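PDB 6IMV: endo-beta-1,2-glucanase from Talaromyces funiculosus, which hydrolyses internal beta-1,2-glucosidic linkages of beta-1,2-glucans as an endo-acting glycoside hydrolase, and is held here in complex with sophorose. Local coordinates for residues F77-A80 / S81-S84; E252-T255 / W256-F260; V283-I287 / G288-P292. One frame throughout, in Å; residues are numbered along the deposited sequence.

Contact 1 of 3, residues F77-A80 / S81-S84; sequences FSAA and SKES. With BGC (beta-D-glucopyranose), chain I.
The carbonyl O of Ala79, at the N-cap position, accepts the amide N of Glu83 at 3.1 Å, almost straight at 174° and in the carbonyl plane, and a weaker bond from Lys82 N; Ala80 O takes Ser84 N in turn. At this junction of strand and helix the first turn closes on the carbonyls of the N-cap residue Ala79 and of Ala80, the first residue of the helix. Ser78 OG sits against the aliphatic stem of Lys82, 3.3 Å from its CB, while its polar bond goes to Ser58. The lysine chain bends at chi2 (92°) and again at chi4, a course that brings NZ back to donate to Ser81 OG at 3.0 Å. NZ also forms a salt bridge with Asp434 and lies 3.0 Å from O6 of the bound glucose. At the other end of the sugar, CZ of Phe77 meets O3 with the edge of its ring, at 3.4 Å. With an alanine here instead of Lys82, Asp434 would probably be left without this charged mate and a gap would open beside the sugar's O6. Ser84 OG donates to Ser81 O at 2.6 Å, while Asp165 is a further partner of Ser81 OG. The junction thus supplies two residues of the glucose pocket, Phe77 and Lys82. Strand 57-64 runs beside strand 71-78, and helix 163-182 covers Ala80 and Ser84 on helix 80-94.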
ATOM      1  N   PHE A  77     -16.477  -4.879  -1.385  1.00 14.31           N
ATOM      2  CA  PHE A  77     -16.059  -3.563  -1.865  1.00 13.91           C
ATOM      3  C   PHE A  77     -14.529  -3.525  -1.928  1.00 13.02           C
ATOM      4  O   PHE A  77     -13.856  -4.356  -1.316  1.00 12.71           O
ATOM      5  CB  PHE A  77     -16.584  -2.464  -0.942  1.00 14.23           C
ATOM      6  CG  PHE A  77     -16.158  -2.631   0.492  1.00 15.19           C
ATOM      7  CD1 PHE A  77     -14.926  -2.165   0.922  1.00 16.06           C
ATOM      8  CD2 PHE A  77     -16.965  -3.295   1.398  1.00 15.81           C
ATOM      9  CE1 PHE A  77     -14.521  -2.334   2.234  1.00 16.17           C
ATOM     10  CE2 PHE A  77     -16.562  -3.457   2.714  1.00 16.73           C
ATOM     11  CZ  PHE A  77     -15.338  -2.984   3.127  1.00 16.58           C
ATOM     12  N   SER A  78     -13.999  -2.559  -2.683  1.00 12.43           N
ATOM     13  CA  SER A  78     -12.567  -2.311  -2.764  1.00 12.01           C
ATOM     14  C   SER A  78     -12.361  -0.889  -3.293  1.00 11.63           C
ATOM     15  O   SER A  78     -13.297  -0.088  -3.315  1.00 11.55           O
ATOM     16  CB  SER A  78     -11.853  -3.370  -3.600  1.00 11.76           C
ATOM     17  OG  SER A  78     -10.438  -3.322  -3.415  1.00 11.38           O
ATOM     18  N   ALA A  79     -11.119  -0.573  -3.661  1.00 11.31           N
ATOM     19  CA  ALA A  79     -10.747   0.759  -4.096  1.00 10.85           C
ATOM     20  C   ALA A  79      -9.445   0.677  -4.887  1.00 10.68           C
ATOM     21  O   ALA A  79      -8.787  -0.369  -4.881  1.00 10.78           O
ATOM     22  CB  ALA A  79     -10.618   1.674  -2.900  1.00 10.96           C
ATOM     23  N   ALA A  80      -9.077   1.788  -5.535  1.00 10.46           N
ATOM     24  CA  ALA A  80      -7.913   1.859  -6.422  1.00 10.70           C
ATOM     25  C   ALA A  80      -6.615   1.600  -5.642  1.00 10.95           C
ATOM     26  O   ALA A  80      -5.626   1.159  -6.214  1.00 11.14           O
ATOM     27  CB  ALA A  80      -7.898   3.186  -7.140  1.00 10.66           C
ATOM     28  N   SER A  81      -6.645   1.844  -4.329  1.00 11.16           N
ATOM     29  CA  SER A  81      -5.525   1.598  -3.418  1.00 11.16           C
ATOM     30  C   SER A  81      -5.206   0.094  -3.322  1.00 11.57           C
ATOM     31  O   SER A  81      -4.031  -0.300  -3.362  1.00 11.73           O
ATOM     32  CB  SER A  81      -5.826   2.194  -2.064  1.00 10.88           C
ATOM     33  OG  SER A  81      -7.177   1.934  -1.696  1.00 10.48           O
ATOM     34  N   LYS A  82      -6.237  -0.752  -3.222  1.00 11.63           N
ATOM     35  CA  LYS A  82      -6.032  -2.217  -3.180  1.00 12.02           C
ATOM     36  C   LYS A  82      -5.679  -2.725  -4.587  1.00 11.73           C
ATOM     37  O   LYS A  82      -4.838  -3.595  -4.755  1.00 12.10           O
ATOM     38  CB  LYS A  82      -7.263  -2.948  -2.629  1.00 12.77           C
ATOM     39  CG  LYS A  82      -7.689  -2.510  -1.231  1.00 13.69           C
ATOM     40  CD  LYS A  82      -8.711  -1.392  -1.217  1.00 13.97           C
ATOM     41  CE  LYS A  82      -8.807  -0.704   0.129  1.00 14.85           C
ATOM     42  NZ  LYS A  82      -7.516  -0.077   0.513  1.00 15.55           N
ATOM     43  N   GLU A  83      -6.320  -2.152  -5.603  1.00 11.03           N
ATOM     44  CA  GLU A  83      -5.965  -2.407  -6.999  1.00 10.94           C
ATOM     45  C   GLU A  83      -4.462  -2.197  -7.225  1.00 10.62           C
ATOM     46  O   GLU A  83      -3.839  -2.976  -7.911  1.00 10.89           O
ATOM     47  CB  GLU A  83      -6.768  -1.500  -7.928  1.00 10.79           C
ATOM     48  CG  GLU A  83      -8.246  -1.826  -7.966  1.00 10.74           C
ATOM     49  CD  GLU A  83      -8.596  -3.128  -8.657  1.00 10.85           C
ATOM     50  OE1 GLU A  83      -8.384  -3.220  -9.886  1.00 10.94           O
ATOM     51  OE2 GLU A  83      -9.086  -4.049  -7.963  1.00 11.27           O
ATOM     52  N   SER A  84      -3.899  -1.144  -6.626  1.00 10.63           N
ATOM     53  CA  SER A  84      -2.485  -0.797  -6.788  1.00 10.82           C
ATOM     54  C   SER A  84      -1.591  -1.922  -6.249  1.00 10.78           C
ATOM     55  O   SER A  84      -0.574  -2.232  -6.871  1.00 11.16           O
ATOM     56  CB  SER A  84      -2.166   0.559  -6.171  1.00 10.63           C
ATOM     57  OG  SER A  84      -1.941   0.450  -4.781  1.00 10.65           O
TER
HETATM   58  C2  BGC I 606     -12.111   0.624   5.480  1.00 31.72           C
HETATM   59  C3  BGC I 606     -12.036  -0.881   5.791  1.00 30.71           C
HETATM   60  C4  BGC I 606     -10.863  -1.567   5.061  1.00 29.67           C
HETATM   61  C5  BGC I 606      -9.578  -0.747   5.248  1.00 29.64           C
HETATM   62  C6  BGC I 606      -8.378  -1.322   4.491  1.00 29.06           C
HETATM   63  C1  BGC I 606     -10.748   1.278   5.664  1.00 31.07           C
HETATM   64  O1  BGC I 606     -10.738   2.674   5.354  1.00 34.31           O
HETATM   65  O2  BGC I 606     -13.016   1.232   6.385  1.00 32.41           O
HETATM   66  O3  BGC I 606     -13.262  -1.529   5.446  1.00 30.34           O
HETATM   67  O4  BGC I 606     -10.670  -2.920   5.523  1.00 24.55           O
HETATM   68  O5  BGC I 606      -9.799   0.608   4.835  1.00 31.58           O
HETATM   69  O6  BGC I 606      -8.631  -1.244   3.091  1.00 29.47           O

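Contact 2 of 3, residues E252-T255 / W256-F260; sequences ELFT and WWLQF
Trp256 lays the pyrrole side of its indole beside the preceding turn, CD1 coming within 3.3 Å of Glu252 O, an oxygen already engaged by Trp256 N at 3.2 Å. With CG anti to the carbonyl carbon (chi1 -72°), the ring runs alongside the Glu252 side chain in the same direction. Glu252 CG lies 4.0 Å from Trp256 NE1, and the carboxylate stands almost perpendicular to the indole, at 86°. Their polar ends converge on one partner, since the hydroxyl of Tyr314 is hydrogen-bonded both to Glu252 OE1 and to Trp256 NE1. Lys308 and Lys276 form salt bridges with OE1 and OE2, which would probably keep the buried carboxylate ionised. On another flank, CE2 of Phe254 meets CD1 of Leu258 at 3.7 Å, a purely apolar contact. CB of Trp257 is set 3.3 Å from Phe254 O, while its indole leads outward from this turn. Four successive i to i+4 bonds cross from 252-255 to 256-260, the last from Gln259 N to Thr255 O at 3.0 Å, and Phe260 N on Trp256 O carries the series on. Partners i and i+4 therefore share a flank, a plain case of helical periodicity. Helix 252-261 is hemmed in on several sides: Trp257 packs on helices 186-210 and 163-182, Leu258 on Ala206 and Ala207, and Trp256 on helix 461-475 and, through its ring, on Trp273.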
ATOM      1  N   GLU A 252       1.014  12.159  -2.482  1.00 11.59           N
ATOM      2  CA  GLU A 252       2.059  12.788  -3.287  1.00 12.03           C
ATOM      3  C   GLU A 252       2.175  12.117  -4.663  1.00 11.76           C
ATOM      4  O   GLU A 252       2.581  12.765  -5.641  1.00 11.91           O
ATOM      5  CB  GLU A 252       3.395  12.780  -2.552  1.00 12.16           C
ATOM      6  CG  GLU A 252       4.421  13.695  -3.193  1.00 12.41           C
ATOM      7  CD  GLU A 252       5.612  13.935  -2.291  1.00 12.90           C
ATOM      8  OE1 GLU A 252       6.584  13.154  -2.384  1.00 12.77           O
ATOM      9  OE2 GLU A 252       5.540  14.867  -1.461  1.00 12.74           O
ATOM     10  N   LEU A 253       1.815  10.837  -4.748  1.00 11.65           N
ATOM     11  CA  LEU A 253       1.830  10.117  -6.031  1.00 11.71           C
ATOM     12  C   LEU A 253       0.920  10.832  -7.037  1.00 12.14           C
ATOM     13  O   LEU A 253       1.281  10.983  -8.211  1.00 11.80           O
ATOM     14  CB  LEU A 253       1.399   8.663  -5.818  1.00 11.68           C
ATOM     15  CG  LEU A 253       2.402   7.778  -5.078  1.00 11.83           C
ATOM     16  CD1 LEU A 253       1.894   6.347  -5.008  1.00 11.85           C
ATOM     17  CD2 LEU A 253       3.774   7.830  -5.738  1.00 12.03           C
ATOM     18  N   PHE A 254      -0.240  11.303  -6.565  1.00 12.50           N
ATOM     19  CA  PHE A 254      -1.180  11.964  -7.443  1.00 13.17           C
ATOM     20  C   PHE A 254      -0.641  13.329  -7.881  1.00 13.09           C
ATOM     21  O   PHE A 254      -0.840  13.718  -9.038  1.00 13.62           O
ATOM     22  CB  PHE A 254      -2.564  12.118  -6.811  1.00 13.39           C
ATOM     23  CG  PHE A 254      -3.581  12.479  -7.858  1.00 13.58           C
ATOM     24  CD1 PHE A 254      -4.056  11.517  -8.727  1.00 13.60           C
ATOM     25  CD2 PHE A 254      -3.958  13.796  -8.060  1.00 13.92           C
ATOM     26  CE1 PHE A 254      -4.946  11.848  -9.738  1.00 14.03           C
ATOM     27  CE2 PHE A 254      -4.854  14.121  -9.066  1.00 13.84           C
ATOM     28  CZ  PHE A 254      -5.341  13.150  -9.899  1.00 13.73           C
ATOM     29  N   THR A 255       0.031  14.044  -6.973  1.00 12.89           N
ATOM     30  CA  THR A 255       0.695  15.302  -7.315  1.00 13.16           C
ATOM     31  C   THR A 255       1.569  15.118  -8.565  1.00 13.24           C
ATOM     32  O   THR A 255       1.490  15.921  -9.495  1.00 12.93           O
ATOM     33  CB  THR A 255       1.554  15.841  -6.167  1.00 13.10           C
ATOM     34  OG1 THR A 255       0.737  15.952  -5.004  1.00 13.82           O
ATOM     35  CG2 THR A 255       2.163  17.191  -6.473  1.00 13.03           C
ATOM     36  N   TRP A 256       2.395  14.066  -8.568  1.00 13.08           N
ATOM     37  CA  TRP A 256       3.301  13.778  -9.681  1.00 13.49           C
ATOM     38  C   TRP A 256       2.517  13.519 -10.970  1.00 13.87           C
ATOM     39  O   TRP A 256       2.988  13.883 -12.065  1.00 13.35           O
ATOM     40  CB  TRP A 256       4.212  12.592  -9.370  1.00 13.41           C
ATOM     41  CG  TRP A 256       5.281  12.874  -8.359  1.00 13.88           C
ATOM     42  CD1 TRP A 256       5.432  12.272  -7.145  1.00 13.65           C
ATOM     43  CD2 TRP A 256       6.378  13.799  -8.492  1.00 13.94           C
ATOM     44  NE1 TRP A 256       6.543  12.761  -6.513  1.00 14.26           N
ATOM     45  CE2 TRP A 256       7.149  13.691  -7.315  1.00 13.92           C
ATOM     46  CE3 TRP A 256       6.795  14.690  -9.490  1.00 14.11           C
ATOM     47  CZ2 TRP A 256       8.294  14.453  -7.103  1.00 14.05           C
ATOM     48  CZ3 TRP A 256       7.931  15.447  -9.284  1.00 14.25           C
ATOM     49  CH2 TRP A 256       8.669  15.323  -8.106  1.00 14.60           C
ATOM     50  N   TRP A 257       1.370  12.842 -10.845  1.00 13.95           N
ATOM     51  CA  TRP A 257       0.530  12.551 -11.991  1.00 14.10           C
ATOM     52  C   TRP A 257       0.099  13.857 -12.674  1.00 14.85           C
ATOM     53  O   TRP A 257       0.228  13.989 -13.905  1.00 14.62           O
ATOM     54  CB  TRP A 257      -0.674  11.688 -11.606  1.00 14.02           C
ATOM     55  CG  TRP A 257      -1.247  10.987 -12.796  1.00 13.84           C
ATOM     56  CD1 TRP A 257      -2.391  11.289 -13.473  1.00 14.03           C
ATOM     57  CD2 TRP A 257      -0.637   9.894 -13.505  1.00 13.98           C
ATOM     58  NE1 TRP A 257      -2.556  10.434 -14.530  1.00 13.60           N
ATOM     59  CE2 TRP A 257      -1.496   9.565 -14.573  1.00 13.72           C
ATOM     60  CE3 TRP A 257       0.533   9.150 -13.318  1.00 14.10           C
ATOM     61  CZ2 TRP A 257      -1.211   8.519 -15.454  1.00 14.22           C
ATOM     62  CZ3 TRP A 257       0.817   8.120 -14.189  1.00 14.25           C
ATOM     63  CH2 TRP A 257      -0.047   7.814 -15.244  1.00 14.36           C
ATOM     64  N   LEU A 258      -0.388  14.816 -11.874  1.00 15.05           N
ATOM     65  CA  LEU A 258      -0.791  16.124 -12.370  1.00 15.38           C
ATOM     66  C   LEU A 258       0.405  16.844 -12.997  1.00 15.71           C
ATOM     67  O   LEU A 258       0.285  17.393 -14.089  1.00 15.69           O
ATOM     68  CB  LEU A 258      -1.388  16.962 -11.234  1.00 15.97           C
ATOM     69  CG  LEU A 258      -2.846  16.666 -10.885  1.00 16.27           C
ATOM     70  CD1 LEU A 258      -3.251  17.400  -9.620  1.00 16.47           C
ATOM     71  CD2 LEU A 258      -3.762  17.045 -12.043  1.00 15.86           C
ATOM     72  N   GLN A 259       1.547  16.847 -12.298  1.00 15.11           N
ATOM     73  CA  GLN A 259       2.708  17.598 -12.769  1.00 15.19           C
ATOM     74  C   GLN A 259       3.158  17.080 -14.141  1.00 14.86           C
ATOM     75  O   GLN A 259       3.351  17.865 -15.057  1.00 16.04           O
ATOM     76  CB  GLN A 259       3.881  17.519 -11.797  1.00 15.48           C
ATOM     77  CG  GLN A 259       5.184  18.001 -12.424  1.00 15.97           C
ATOM     78  CD  GLN A 259       6.255  18.298 -11.407  1.00 15.90           C
ATOM     79  OE1 GLN A 259       6.015  18.291 -10.208  1.00 15.45           O
ATOM     80  NE2 GLN A 259       7.451  18.590 -11.893  1.00 16.26           N
ATOM     81  N   PHE A 260       3.373  15.772 -14.263  1.00 13.62           N
ATOM     82  CA  PHE A 260       3.952  15.224 -15.468  1.00 14.15           C
ATOM     83  C   PHE A 260       2.940  15.163 -16.618  1.00 14.62           C
ATOM     84  O   PHE A 260       3.342  15.339 -17.753  1.00 15.20           O
ATOM     85  CB  PHE A 260       4.552  13.844 -15.211  1.00 13.61           C
ATOM     86  CG  PHE A 260       5.760  13.869 -14.313  1.00 14.13           C
ATOM     87  CD1 PHE A 260       6.809  14.740 -14.558  1.00 14.44           C
ATOM     88  CD2 PHE A 260       5.852  13.008 -13.230  1.00 14.48           C
ATOM     89  CE1 PHE A 260       7.926  14.748 -13.736  1.00 14.84           C
ATOM     90  CE2 PHE A 260       6.966  13.025 -12.402  1.00 14.85           C
ATOM     91  CZ  PHE A 260       8.005  13.893 -12.657  1.00 14.83           C
TER

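Contact 3 of 3, residues V283-I287 / G288-P292; sequences VDYHI and GNVGP
His286, with CG anti to the backbone N (chi1 -163°), swings its imidazole across to the second strand, beside Pro292, and Tyr285, similarly turned (chi1 178°), sends its ring to Val290. Pro292 CD stands 4.1 Å from the imidazole centroid and only 8° off the ring normal, a CH-pi contact over the face. In the plane of the same ring, at its edge, Val290 O approaches CD2 at 3.3 Å. A water lies 2.6 Å from His286 NE2, hydrogen-bonded to it, and donates to Gly288 O, bridging the side chain to the turn. The backbone is a beta hairpin with a two-residue loop: Ile287 and Val290 form a hydrogen-bonded antiparallel pair, with Val290 N on Ile287 O at 2.9 Å, around a type II' turn whose first corner is Gly288, at positive phi. Beyond the pair, a beta carbon on Gly291 would run into Tyr285 O of the facing strand, and at its backbone angles would also be jammed against Val290 O; a cis peptide bond follows. Pro292 CA then directs a C-H toward Tyr285 O at 3.2 Å. Val290 CG1 touches the edge of the Tyr285 ring at CE2, 3.7 Å away, and both residues rest on helix 318-337, where Asn334 bonds the tyrosine hydroxyl.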
ATOM      1  N   VAL A 283      11.398  16.732  12.287  1.00 16.40           N
ATOM      2  CA  VAL A 283      11.279  16.634  13.733  1.00 17.24           C
ATOM      3  C   VAL A 283      12.219  15.531  14.216  1.00 16.85           C
ATOM      4  O   VAL A 283      12.584  14.626  13.457  1.00 16.37           O
ATOM      5  CB  VAL A 283       9.836  16.360  14.205  1.00 17.88           C
ATOM      6  CG1 VAL A 283       8.925  17.533  13.921  1.00 19.45           C
ATOM      7  CG2 VAL A 283       9.260  15.076  13.613  1.00 18.49           C
ATOM      8  N   ASP A 284      12.577  15.611  15.498  1.00 15.90           N
ATOM      9  CA  ASP A 284      13.460  14.645  16.104  1.00 16.31           C
ATOM     10  C   ASP A 284      12.641  13.729  17.021  1.00 15.17           C
ATOM     11  O   ASP A 284      11.949  14.200  17.943  1.00 14.87           O
ATOM     12  CB  ASP A 284      14.595  15.344  16.855  1.00 16.96           C
ATOM     13  CG  ASP A 284      15.662  15.962  15.971  1.00 18.58           C
ATOM     14  OD1 ASP A 284      15.648  15.741  14.723  1.00 18.28           O
ATOM     15  OD2 ASP A 284      16.507  16.669  16.540  1.00 21.13           O
ATOM     16  N   TYR A 285      12.720  12.423  16.757  1.00 14.30           N
ATOM     17  CA  TYR A 285      12.247  11.415  17.693  1.00 14.24           C
ATOM     18  C   TYR A 285      13.252  11.295  18.843  1.00 14.67           C
ATOM     19  O   TYR A 285      14.443  11.120  18.613  1.00 14.49           O
ATOM     20  CB  TYR A 285      12.112  10.040  17.040  1.00 13.53           C
ATOM     21  CG  TYR A 285      11.659   8.979  18.008  1.00 13.30           C
ATOM     22  CD1 TYR A 285      10.315   8.706  18.203  1.00 13.14           C
ATOM     23  CD2 TYR A 285      12.574   8.285  18.782  1.00 13.28           C
ATOM     24  CE1 TYR A 285       9.897   7.746  19.112  1.00 12.99           C
ATOM     25  CE2 TYR A 285      12.171   7.344  19.715  1.00 12.90           C
ATOM     26  CZ  TYR A 285      10.832   7.068  19.876  1.00 12.85           C
ATOM     27  OH  TYR A 285      10.456   6.120  20.784  1.00 12.73           O
ATOM     28  N   HIS A 286      12.761  11.374  20.080  1.00 15.24           N
ATOM     29  CA  HIS A 286      13.628  11.244  21.245  1.00 15.99           C
ATOM     30  C   HIS A 286      12.782  10.848  22.450  1.00 15.15           C
ATOM     31  O   HIS A 286      12.040  11.668  22.968  1.00 14.91           O
ATOM     32  CB  HIS A 286      14.435  12.535  21.489  1.00 17.30           C
ATOM     33  CG  HIS A 286      15.613  12.353  22.392  1.00 18.57           C
ATOM     34  ND1 HIS A 286      16.284  13.426  22.948  1.00 20.06           N
ATOM     35  CD2 HIS A 286      16.251  11.241  22.831  1.00 19.28           C
ATOM     36  CE1 HIS A 286      17.280  12.986  23.696  1.00 20.23           C
ATOM     37  NE2 HIS A 286      17.278  11.648  23.645  1.00 19.69           N
ATOM     38  N   ILE A 287      12.866   9.564  22.816  1.00 15.52           N
ATOM     39  CA  ILE A 287      12.198   9.013  23.990  1.00 15.42           C
ATOM     40  C   ILE A 287      13.187   8.098  24.714  1.00 15.82           C
ATOM     41  O   ILE A 287      13.844   7.263  24.092  1.00 15.78           O
ATOM     42  CB  ILE A 287      10.889   8.290  23.614  1.00 15.12           C
ATOM     43  CG1 ILE A 287       9.850   9.274  23.069  1.00 15.69           C
ATOM     44  CG2 ILE A 287      10.340   7.512  24.804  1.00 15.05           C
ATOM     45  CD1 ILE A 287       8.562   8.626  22.635  1.00 15.87           C
ATOM     46  N   GLY A 288      13.273   8.273  26.038  1.00 16.74           N
ATOM     47  CA  GLY A 288      14.242   7.569  26.875  1.00 16.72           C
ATOM     48  C   GLY A 288      15.637   7.676  26.287  1.00 16.89           C
ATOM     49  O   GLY A 288      16.082   8.780  25.951  1.00 17.37           O
ATOM     50  N   ASN A 289      16.286   6.520  26.097  1.00 17.68           N
ATOM     51  CA  ASN A 289      17.662   6.437  25.617  1.00 18.94           C
ATOM     52  C   ASN A 289      17.711   6.270  24.088  1.00 18.14           C
ATOM     53  O   ASN A 289      18.760   5.943  23.536  1.00 17.80           O
ATOM     54  CB  ASN A 289      18.419   5.294  26.303  1.00 20.41           C
ATOM     55  CG  ASN A 289      17.825   3.928  26.035  1.00 21.92           C
ATOM     56  OD1 ASN A 289      16.831   3.790  25.329  1.00 24.08           O
ATOM     57  ND2 ASN A 289      18.398   2.904  26.643  1.00 23.94           N
ATOM     58  N   VAL A 290      16.585   6.497  23.402  1.00 17.42           N
ATOM     59  CA  VAL A 290      16.523   6.328  21.946  1.00 16.34           C
ATOM     60  C   VAL A 290      16.450   7.713  21.306  1.00 16.12           C
ATOM     61  O   VAL A 290      15.451   8.393  21.446  1.00 16.18           O
ATOM     62  CB  VAL A 290      15.339   5.447  21.495  1.00 16.22           C
ATOM     63  CG1 VAL A 290      15.242   5.382  19.977  1.00 16.03           C
ATOM     64  CG2 VAL A 290      15.408   4.042  22.075  1.00 15.78           C
ATOM     65  N   GLY A 291      17.527   8.100  20.613  1.00 15.55           N
ATOM     66  CA  GLY A 291      17.568   9.315  19.805  1.00 16.05           C
ATOM     67  C   GLY A 291      18.487  10.381  20.395  1.00 15.85           C
ATOM     68  O   GLY A 291      19.209  10.121  21.347  1.00 16.48           O
ATOM     69  N   PRO A 292      18.483  11.620  19.862  1.00 15.74           N
ATOM     70  CA  PRO A 292      17.509  12.035  18.855  1.00 15.27           C
ATOM     71  C   PRO A 292      17.721  11.392  17.476  1.00 14.56           C
ATOM     72  O   PRO A 292      18.852  11.157  17.082  1.00 14.31           O
ATOM     73  CB  PRO A 292      17.712  13.555  18.785  1.00 15.55           C
ATOM     74  CG  PRO A 292      19.161  13.749  19.175  1.00 15.94           C
ATOM     75  CD  PRO A 292      19.416  12.697  20.227  1.00 16.07           C
TER
HETATM   76  O   HOH W   1      18.533   9.985  25.154  1.00 21.88           O

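How the contacts relate
Along the chain the three contacts come in series, none nested in or crossing another, and each joins neighbours in sequence. Contact 1 turns the end of strand 71-78 into helix 80-94 beside the sugar. Contact 2 lies within one helix, 252-261; its centre is about 19 Å from that of contact 1, with nearest atoms about 7 Å apart, and helix 163-182 packs against both. Contact 3 closes the only tight loop of the set, the hairpin 282-287/290-296 at the surface, with its centre about 36 Å from the centre of contact 1 and about 33 Å from that of contact 2. The set runs outward, from the sugar pocket through a buried helix to a surface hairpin.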